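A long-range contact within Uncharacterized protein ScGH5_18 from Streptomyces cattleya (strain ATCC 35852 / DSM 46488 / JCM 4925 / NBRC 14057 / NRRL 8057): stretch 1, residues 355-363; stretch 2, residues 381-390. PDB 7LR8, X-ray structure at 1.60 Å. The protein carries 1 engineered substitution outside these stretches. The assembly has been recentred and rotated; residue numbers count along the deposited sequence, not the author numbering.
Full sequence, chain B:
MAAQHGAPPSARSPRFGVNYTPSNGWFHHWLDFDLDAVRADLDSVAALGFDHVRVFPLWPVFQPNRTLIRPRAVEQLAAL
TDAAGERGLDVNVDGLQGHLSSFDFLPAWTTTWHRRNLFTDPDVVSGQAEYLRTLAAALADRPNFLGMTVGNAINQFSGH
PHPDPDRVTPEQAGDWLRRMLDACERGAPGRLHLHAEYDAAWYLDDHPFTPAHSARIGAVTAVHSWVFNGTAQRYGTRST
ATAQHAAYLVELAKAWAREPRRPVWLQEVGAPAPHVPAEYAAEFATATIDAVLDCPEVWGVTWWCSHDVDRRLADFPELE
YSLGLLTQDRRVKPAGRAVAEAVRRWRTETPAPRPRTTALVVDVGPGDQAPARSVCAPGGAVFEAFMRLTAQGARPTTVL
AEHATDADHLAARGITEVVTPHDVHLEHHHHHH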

ATOM      1  N   PRO B 355     -19.897  42.567   5.862  1.00 27.29           N
ATOM      2  CA  PRO B 355     -20.627  41.620   6.711  1.00 26.82           C
ATOM      3  C   PRO B 355     -21.899  41.138   6.035  1.00 26.06           C
ATOM      4  O   PRO B 355     -22.455  41.784   5.139  1.00 26.80           O
ATOM      5  CB  PRO B 355     -20.947  42.433   7.968  1.00 29.20           C
ATOM      6  CG  PRO B 355     -19.993  43.604   7.932  1.00 36.53           C
ATOM      7  CD  PRO B 355     -19.773  43.896   6.483  1.00 28.91           C
ATOM      8  N   ARG B 356     -22.377  39.991   6.506  1.00 25.44           N
ATOM      9  CA  ARG B 356     -23.603  39.372   6.009  1.00 24.91           C
ATOM     10  C   ARG B 356     -24.618  39.357   7.147  1.00 25.55           C
ATOM     11  O   ARG B 356     -24.518  38.544   8.070  1.00 25.57           O
ATOM     12  CB  ARG B 356     -23.316  37.971   5.480  1.00 25.47           C
ATOM     13  CG  ARG B 356     -22.392  37.986   4.277  1.00 25.15           C
ATOM     14  CD  ARG B 356     -22.343  36.637   3.567  1.00 24.20           C
ATOM     15  NE  ARG B 356     -21.804  36.827   2.225  1.00 27.12           N
ATOM     16  CZ  ARG B 356     -22.129  36.103   1.165  1.00 26.28           C
ATOM     17  NH1 ARG B 356     -23.000  35.107   1.267  1.00 22.77           N
ATOM     18  NH2 ARG B 356     -21.578  36.390  -0.008  1.00 27.54           N
ATOM     19  N   THR B 357     -25.594  40.264   7.081  1.00 26.27           N
ATOM     20  CA  THR B 357     -26.539  40.454   8.171  1.00 27.10           C
ATOM     21  C   THR B 357     -27.799  39.607   8.044  1.00 28.71           C
ATOM     22  O   THR B 357     -28.604  39.592   8.980  1.00 28.32           O
ATOM     23  CB  THR B 357     -26.939  41.931   8.265  1.00 28.30           C
ATOM     24  OG1 THR B 357     -27.471  42.200   9.564  1.00 29.29           O
ATOM     25  CG2 THR B 357     -27.994  42.270   7.195  1.00 28.43           C
ATOM     26  N   THR B 358     -28.003  38.932   6.911  1.00 27.26           N
ATOM     27  CA  THR B 358     -29.153  38.061   6.689  1.00 25.95           C
ATOM     28  C   THR B 358     -28.713  36.604   6.783  1.00 25.76           C
ATOM     29  O   THR B 358     -27.798  36.182   6.067  1.00 27.77           O
ATOM     30  CB  THR B 358     -29.788  38.318   5.320  1.00 26.04           C
ATOM     31  OG1 THR B 358     -30.235  39.682   5.232  1.00 28.74           O
ATOM     32  CG2 THR B 358     -30.971  37.380   5.101  1.00 26.21           C
ATOM     33  N   ALA B 359     -29.373  35.834   7.649  1.00 25.56           N
ATOM     34  CA  ALA B 359     -28.981  34.456   7.919  1.00 25.22           C
ATOM     35  C   ALA B 359     -30.112  33.493   7.573  1.00 25.44           C
ATOM     36  O   ALA B 359     -31.272  33.731   7.931  1.00 30.39           O
ATOM     37  CB  ALA B 359     -28.573  34.277   9.381  1.00 25.87           C
ATOM     38  N   LEU B 360     -29.768  32.419   6.871  1.00 24.93           N
ATOM     39  CA  LEU B 360     -30.709  31.349   6.562  1.00 25.35           C
ATOM     40  C   LEU B 360     -30.655  30.305   7.670  1.00 25.93           C
ATOM     41  O   LEU B 360     -29.566  29.898   8.088  1.00 25.69           O
ATOM     42  CB  LEU B 360     -30.367  30.711   5.215  1.00 24.79           C
ATOM     43  CG  LEU B 360     -31.098  29.426   4.824  1.00 25.70           C
ATOM     44  CD1 LEU B 360     -32.547  29.738   4.481  1.00 28.37           C
ATOM     45  CD2 LEU B 360     -30.398  28.747   3.653  1.00 24.83           C
ATOM     46  N   VAL B 361     -31.826  29.867   8.139  1.00 26.90           N
ATOM     47  CA  VAL B 361     -31.873  28.887   9.223  1.00 27.81           C
ATOM     48  C   VAL B 361     -31.491  27.511   8.698  1.00 33.39           C
ATOM     49  O   VAL B 361     -32.057  27.024   7.711  1.00 27.84           O
ATOM     50  CB  VAL B 361     -33.266  28.856   9.868  1.00 29.03           C
ATOM     51  CG1 VAL B 361     -33.325  27.756  10.935  1.00 30.24           C
ATOM     52  CG2 VAL B 361     -33.610  30.213  10.460  1.00 29.18           C
ATOM     53  N   VAL B 362     -30.550  26.858   9.377  1.00 28.06           N
ATOM     54  CA  VAL B 362     -30.115  25.509   9.031  1.00 29.92           C
ATOM     55  C   VAL B 362     -30.565  24.566  10.137  1.00 37.66           C
ATOM     56  O   VAL B 362     -30.094  24.664  11.277  1.00 30.70           O
ATOM     57  CB  VAL B 362     -28.595  25.438   8.833  1.00 28.74           C
ATOM     58  CG1 VAL B 362     -28.156  24.008   8.562  1.00 28.52           C
ATOM     59  CG2 VAL B 362     -28.178  26.363   7.696  1.00 31.18           C
ATOM     60  N   ASP B 363     -31.467  23.646   9.799  1.00 26.59           N
ATOM     61  CA  ASP B 363     -32.000  22.663  10.739  1.00 28.40           C
ATOM     62  C   ASP B 363     -31.584  21.291  10.227  1.00 31.27           C
ATOM     63  O   ASP B 363     -32.128  20.809   9.228  1.00 35.68           O
ATOM     64  CB  ASP B 363     -33.520  22.782  10.854  1.00 31.31           C
ATOM     65  CG  ASP B 363     -34.105  21.920  11.970  1.00 40.78           C
ATOM     66  OD1 ASP B 363     -33.414  21.010  12.478  1.00 38.02           O
ATOM     67  OD2 ASP B 363     -35.277  22.151  12.331  1.00 46.69           O
TER
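Stretch 2, residues 381-390: AVFEAFMRLT

The contact between these two stretches is a small, almost wholly apolar packing of a helix against a β-strand, in which one leucine supplies most of the strand's share and no direct hydrogen bond joins the two segments. It illustrates a general principle of α/β architecture: a strand and a helix that run in nearly opposite directions can pack chiefly through their side chains, without a direct hydrogen bond between them.

Residues 358-362 form the strand, and residues 381-390 are helical throughout, with the helix continuing beyond the stretch. Regular i to i+4 bonds run along it, among them Phe-386 N to Val-382 O at 2.9 Å and Leu-389 N to Ala-385 O at 3.0 Å. The N-to-C directions of strand and helix differ by 172°, so the helix lies antiparallel to the strand, and the axes approach to 9.2 Å. The register follows from this direction: Leu-360 CA lies 6.9 Å from Phe-386 CA, while further along the strand Val-362 CA lies 6.4 Å from Val-382 CA, one helical turn earlier.

Strand alternation is evident in the side chains. The CA-to-CB bonds of Thr-358 and Leu-360 point toward the helix, whereas those of Ala-359 and Val-361 point away. On the helix, Val-382, Ala-385 and Leu-389 point toward the strand, a spacing of three and four residues that keeps them on one side of the helix.

Leu-360, with chi1 t and chi2 p, fits among these residues. Leu-360 CD1 lies 3.8 Å from Ala-385 CB. Leu-360 CD2 reaches 4.0 Å from Val-382 CG1 and 3.8 Å from Phe-386 CB, and comes within 3.4 Å of Val-382 O, a van der Waals approach to the backbone; the same methyl lies at the edge of the Phe-386 ring. Leu-360 CB meets Leu-389 CD1 at 4.1 Å. Beside this cluster, Val-362 CG2 packs against Val-382 CG1 at 3.9 Å.

At the other end the chemistry becomes polar. Arg-356, whose CA-to-CB bond points toward the helix, runs roughly across the helix direction, its NH1 4.2 Å from Phe-386 CZ. One water bridges the stretches, accepting from Arg-356 NH1 at 3.1 Å and donating to Thr-390 OG1 at 2.8 Å. Thr-390 OG1 in turn donates to Phe-386 O at 2.9 Å.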

ATOM      1  N   ALA B 381     -33.257  21.366   0.901  1.00 29.13           N
ATOM      2  CA  ALA B 381     -34.032  22.589   1.093  1.00 29.10           C
ATOM      3  C   ALA B 381     -33.150  23.750   1.535  1.00 28.06           C
ATOM      4  O   ALA B 381     -33.392  24.896   1.143  1.00 31.26           O
ATOM      5  CB  ALA B 381     -35.155  22.354   2.104  1.00 31.72           C
ATOM      6  N   VAL B 382     -32.135  23.482   2.362  1.00 23.96           N
ATOM      7  CA  VAL B 382     -31.225  24.543   2.795  1.00 22.52           C
ATOM      8  C   VAL B 382     -30.357  25.002   1.626  1.00 26.91           C
ATOM      9  O   VAL B 382     -30.200  26.206   1.378  1.00 22.61           O
ATOM     10  CB  VAL B 382     -30.377  24.057   3.988  1.00 21.60           C
ATOM     11  CG1 VAL B 382     -29.161  24.937   4.193  1.00 20.39           C
ATOM     12  CG2 VAL B 382     -31.223  24.020   5.251  1.00 22.84           C
ATOM     13  N   PHE B 383     -29.807  24.040   0.877  1.00 23.04           N
ATOM     14  CA  PHE B 383     -28.990  24.331  -0.297  1.00 24.29           C
ATOM     15  C   PHE B 383     -29.723  25.244  -1.276  1.00 22.65           C
ATOM     16  O   PHE B 383     -29.189  26.275  -1.700  1.00 26.26           O
ATOM     17  CB  PHE B 383     -28.606  23.013  -0.984  1.00 24.57           C
ATOM     18  CG  PHE B 383     -27.659  23.168  -2.151  1.00 24.48           C
ATOM     19  CD1 PHE B 383     -28.105  23.636  -3.384  1.00 26.37           C
ATOM     20  CD2 PHE B 383     -26.322  22.816  -2.018  1.00 23.19           C
ATOM     21  CE1 PHE B 383     -27.235  23.775  -4.453  1.00 28.88           C
ATOM     22  CE2 PHE B 383     -25.441  22.942  -3.095  1.00 25.19           C
ATOM     23  CZ  PHE B 383     -25.895  23.427  -4.306  1.00 25.34           C
ATOM     24  N   GLU B 384     -30.947  24.868  -1.655  1.00 24.48           N
ATOM     25  CA  GLU B 384     -31.672  25.629  -2.672  1.00 26.35           C
ATOM     26  C   GLU B 384     -32.127  26.982  -2.138  1.00 31.96           C
ATOM     27  O   GLU B 384     -32.115  27.975  -2.875  1.00 30.71           O
ATOM     28  CB  GLU B 384     -32.861  24.819  -3.193  1.00 31.32           C
ATOM     29  CG  GLU B 384     -32.455  23.430  -3.666  1.00 39.41           C
ATOM     30  CD  GLU B 384     -33.349  22.864  -4.755  1.00 43.70           C
ATOM     31  OE1 GLU B 384     -34.553  23.198  -4.785  1.00 45.64           O
ATOM     32  OE2 GLU B 384     -32.840  22.073  -5.578  1.00 40.65           O
ATOM     33  N   ALA B 385     -32.523  27.052  -0.864  1.00 27.97           N
ATOM     34  CA  ALA B 385     -32.881  28.353  -0.302  1.00 29.22           C
ATOM     35  C   ALA B 385     -31.672  29.279  -0.246  1.00 26.01           C
ATOM     36  O   ALA B 385     -31.804  30.486  -0.473  1.00 28.79           O
ATOM     37  CB  ALA B 385     -33.497  28.191   1.087  1.00 27.08           C
ATOM     38  N   PHE B 386     -30.489  28.742   0.058  1.00 23.35           N
ATOM     39  CA  PHE B 386     -29.290  29.579   0.087  1.00 21.43           C
ATOM     40  C   PHE B 386     -28.980  30.126  -1.295  1.00 24.39           C
ATOM     41  O   PHE B 386     -28.625  31.303  -1.443  1.00 23.04           O
ATOM     42  CB  PHE B 386     -28.088  28.789   0.622  1.00 20.00           C
ATOM     43  CG  PHE B 386     -26.833  29.623   0.779  1.00 20.21           C
ATOM     44  CD1 PHE B 386     -25.983  29.842  -0.301  1.00 20.10           C
ATOM     45  CD2 PHE B 386     -26.494  30.164   2.016  1.00 19.30           C
ATOM     46  CE1 PHE B 386     -24.827  30.614  -0.157  1.00 21.17           C
ATOM     47  CE2 PHE B 386     -25.341  30.936   2.178  1.00 18.92           C
ATOM     48  CZ  PHE B 386     -24.506  31.161   1.086  1.00 22.42           C
ATOM     49  N   MET B 387     -29.106  29.284  -2.318  1.00 25.14           N
ATOM     50  CA  MET B 387     -28.813  29.731  -3.672  1.00 23.97           C
ATOM     51  C   MET B 387     -29.834  30.744  -4.163  1.00 25.99           C
ATOM     52  O   MET B 387     -29.481  31.638  -4.938  1.00 27.16           O
ATOM     53  CB  MET B 387     -28.747  28.535  -4.618  1.00 25.02           C
ATOM     54  CG  MET B 387     -27.567  27.603  -4.326  1.00 23.66           C
ATOM     55  SD  MET B 387     -25.999  28.508  -4.252  1.00 23.68           S
ATOM     56  CE  MET B 387     -24.877  27.173  -3.774  1.00 21.65           C
ATOM     57  N   ARG B 388     -31.095  30.624  -3.739  1.00 26.89           N
ATOM     58  CA  ARG B 388     -32.088  31.608  -4.163  1.00 29.13           C
ATOM     59  C   ARG B 388     -31.837  32.953  -3.490  1.00 28.48           C
ATOM     60  O   ARG B 388     -31.895  33.999  -4.146  1.00 29.81           O
ATOM     61  CB  ARG B 388     -33.500  31.100  -3.866  1.00 39.37           C
ATOM     62  N   LEU B 389     -31.538  32.943  -2.188  1.00 26.81           N
ATOM     63  CA  LEU B 389     -31.160  34.185  -1.518  1.00 27.87           C
ATOM     64  C   LEU B 389     -29.929  34.795  -2.171  1.00 25.71           C
ATOM     65  O   LEU B 389     -29.832  36.020  -2.315  1.00 26.54           O
ATOM     66  CB  LEU B 389     -30.895  33.925  -0.034  1.00 25.21           C
ATOM     67  CG  LEU B 389     -32.101  33.695   0.870  1.00 26.50           C
ATOM     68  CD1 LEU B 389     -31.630  33.140   2.208  1.00 25.45           C
ATOM     69  CD2 LEU B 389     -32.879  34.987   1.055  1.00 28.62           C
ATOM     70  N   THR B 390     -28.969  33.946  -2.553  1.00 24.44           N
ATOM     71  CA  THR B 390     -27.754  34.428  -3.198  1.00 24.13           C
ATOM     72  C   THR B 390     -28.070  35.074  -4.542  1.00 26.13           C
ATOM     73  O   THR B 390     -27.572  36.162  -4.855  1.00 26.71           O
ATOM     74  CB  THR B 390     -26.766  33.281  -3.381  1.00 23.00           C
ATOM     75  OG1 THR B 390     -26.276  32.865  -2.099  1.00 22.52           O
ATOM     76  CG2 THR B 390     -25.596  33.738  -4.248  1.00 26.56           C
TER
HETATM   77  O   HOH W   1     -23.742  33.708  -1.397  1.00 21.83           O